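Local coordinates for glycerol Dehydrogenase (Unidentified, PDB 5XN8), which catalyses the NAD-dependent oxidation of glycerol to dihydroxyacetone, the step by which microorganisms can draw carbon from glycerol without oxygen, at the interface of chains A and B. Coordinates in Å, arbitrary orientation; residue numbers count along the deposited sequence, not the author numbering. Chains: chain A/B, Glycerol Dehydrogenase.

The interface of chains A and B. Residues chain A 197-198, 201-202; chain B 202, 205, 239-240.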
ATOM      1  N   GLU A 197     -22.694   7.989  17.596  1.00 22.68           N
ATOM      2  CA  GLU A 197     -21.368   7.785  17.023  1.00 23.11           C
ATOM      3  C   GLU A 197     -20.297   8.436  17.884  1.00 22.98           C
ATOM      4  O   GLU A 197     -19.192   7.891  18.003  1.00 24.18           O
ATOM      5  CB  GLU A 197     -21.276   8.312  15.592  1.00 24.25           C
ATOM      6  CG  GLU A 197     -22.197   7.623  14.591  1.00 25.14           C
ATOM      7  CD  GLU A 197     -22.019   6.108  14.565  1.00 25.10           C
ATOM      8  OE1 GLU A 197     -20.873   5.638  14.579  1.00 24.21           O
ATOM      9  OE2 GLU A 197     -23.039   5.393  14.519  1.00 26.63           O
ATOM     10  N   ALA A 198     -20.637   9.575  18.485  1.00 23.38           N
ATOM     11  CA  ALA A 198     -19.763  10.290  19.430  1.00 23.86           C
ATOM     12  C   ALA A 198     -19.188   9.394  20.519  1.00 22.65           C
ATOM     13  O   ALA A 198     -17.971   9.318  20.700  1.00 23.49           O
ATOM     14  CB  ALA A 198     -20.529  11.443  20.074  1.00 24.88           C
ATOM     15  N   SER A 201     -17.080   6.517  19.049  1.00 25.74           N
ATOM     16  CA  SER A 201     -15.801   7.064  18.580  1.00 26.72           C
ATOM     17  C   SER A 201     -14.829   7.288  19.740  1.00 26.98           C
ATOM     18  O   SER A 201     -13.642   7.019  19.607  1.00 28.33           O
ATOM     19  CB  SER A 201     -16.017   8.380  17.842  1.00 26.98           C
ATOM     20  OG  SER A 201     -16.255   9.412  18.773  1.00 28.98           O
ATOM     21  N   LEU A 202     -15.339   7.796  20.861  1.00 27.26           N
ATOM     22  CA  LEU A 202     -14.525   8.018  22.070  1.00 25.62           C
ATOM     23  C   LEU A 202     -14.122   6.705  22.732  1.00 25.22           C
ATOM     24  O   LEU A 202     -13.022   6.593  23.277  1.00 27.28           O
ATOM     25  CB  LEU A 202     -15.262   8.907  23.076  1.00 25.37           C
ATOM     26  CG  LEU A 202     -15.454  10.380  22.720  1.00 24.75           C
ATOM     27  CD1 LEU A 202     -16.400  11.013  23.729  1.00 24.83           C
ATOM     28  CD2 LEU A 202     -14.158  11.167  22.655  1.00 24.51           C
TER
ATOM     29  N   LEU B 202     -13.703  14.586  18.257  1.00 25.05           N
ATOM     30  CA  LEU B 202     -15.086  14.802  17.824  1.00 23.87           C
ATOM     31  C   LEU B 202     -15.182  15.876  16.740  1.00 23.02           C
ATOM     32  O   LEU B 202     -16.015  15.781  15.836  1.00 21.31           O
ATOM     33  CB  LEU B 202     -15.978  15.168  19.009  1.00 24.27           C
ATOM     34  CG  LEU B 202     -16.289  14.087  20.038  1.00 24.81           C
ATOM     35  CD1 LEU B 202     -16.975  14.702  21.241  1.00 24.44           C
ATOM     36  CD2 LEU B 202     -17.164  12.967  19.454  1.00 25.70           C
ATOM     37  N   LEU B 205     -14.156  13.849  13.707  1.00 24.29           N
ATOM     38  CA  LEU B 205     -15.275  12.979  13.352  1.00 23.21           C
ATOM     39  C   LEU B 205     -16.391  13.763  12.648  1.00 22.97           C
ATOM     40  O   LEU B 205     -17.006  13.266  11.711  1.00 23.19           O
ATOM     41  CB  LEU B 205     -15.834  12.289  14.597  1.00 22.75           C
ATOM     42  CG  LEU B 205     -16.955  11.272  14.339  1.00 22.86           C
ATOM     43  CD1 LEU B 205     -16.440  10.071  13.550  1.00 22.30           C
ATOM     44  CD2 LEU B 205     -17.568  10.845  15.668  1.00 22.39           C
ATOM     45  N   TYR B 239     -24.185  17.824  17.892  1.00 20.48           N
ATOM     46  CA  TYR B 239     -23.345  17.396  19.009  1.00 20.21           C
ATOM     47  C   TYR B 239     -21.849  17.474  18.676  1.00 20.19           C
ATOM     48  O   TYR B 239     -21.074  18.038  19.458  1.00 21.01           O
ATOM     49  CB  TYR B 239     -23.727  15.997  19.527  1.00 19.65           C
ATOM     50  CG  TYR B 239     -23.138  15.731  20.897  1.00 19.34           C
ATOM     51  CD1 TYR B 239     -23.773  16.183  22.061  1.00 19.62           C
ATOM     52  CD2 TYR B 239     -21.915  15.081  21.040  1.00 18.85           C
ATOM     53  CE1 TYR B 239     -23.211  15.985  23.311  1.00 19.12           C
ATOM     54  CE2 TYR B 239     -21.347  14.871  22.283  1.00 18.57           C
ATOM     55  CZ  TYR B 239     -21.989  15.316  23.414  1.00 18.97           C
ATOM     56  OH  TYR B 239     -21.408  15.087  24.646  1.00 18.43           O
ATOM     57  N   LEU B 240     -21.443  16.923  17.530  1.00 19.30           N
ATOM     58  CA  LEU B 240     -20.023  16.851  17.185  1.00 18.92           C
ATOM     59  C   LEU B 240     -19.430  18.235  16.906  1.00 19.81           C
ATOM     60  O   LEU B 240     -18.286  18.528  17.305  1.00 19.99           O
ATOM     61  CB  LEU B 240     -19.777  15.946  15.977  1.00 18.47           C
ATOM     62  CG  LEU B 240     -20.297  14.497  16.004  1.00 18.18           C
ATOM     63  CD1 LEU B 240     -19.799  13.720  14.797  1.00 17.95           C
ATOM     64  CD2 LEU B 240     -19.923  13.788  17.277  1.00 18.00           C
TER
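A:Ala198 and A:Ser201 lie one turn apart on a helix and present small side chains to leucine methyls of chain B. From its base, B:Leu202 runs out from a CB that stays on its own helix, well back from chain A. B:Leu202 CG branches next, 4.5 Å from CD2 of A:Leu202, the same residue in the other copy. B:Leu202 CD1 points aside and stays 4.5 Å from CD1 of A:Leu202, a loose contact. B:Leu202 CD2 does the touching: it sits 3.7 Å from CA of A:Ala198, and the alanine CB and the serine OG border it too. CG is anti to the carbonyl carbon (chi1 -70°), which sends the branch across towards A:Ala198. Within chain B, B:Leu202 CD2 rests 3.6 Å from CD2 of B:Leu240, which probably helps to hold it in place. Leucine suits this role because its forked end lets one methyl reach across while the other turns aside.

The methyl of A:Ala198 enters between leucines and a tyrosine. A:Ala198 CB meets CD2 of B:Leu240 at 3.7 Å on one side, and CD2 of B:Tyr239 at 4.0 Å on another. The flat tyrosine ring offers the small methyl its CD2 and CE2 atoms rather than its centre. Alanine suits this place because the helix backbone itself can approach the partner.

B:Leu205 uses one branch: CD2 reaches CB of A:Ser201 at 3.6 Å and comes nearly as near to OG. With CG anti to the backbone N (chi1 -176°), the side chain extends across the contact. Serine is nearly as compact as alanine, and A:Ser201 OG turns back to hydrogen-bond the A:Ala198 carbonyl O at 2.6 Å, with the donor tilted 29° from the carbonyl plane. Engaging the hydroxyl in its own helix probably lowers the cost of placing it beside apolar methyls.

In the fold, helix 197-223 of each chain packs against its counterpart about a two-fold axis, and helix 228-247 of chain B flanks the pair. This two-fold contact may be a building unit of the deposited eight-chain assembly.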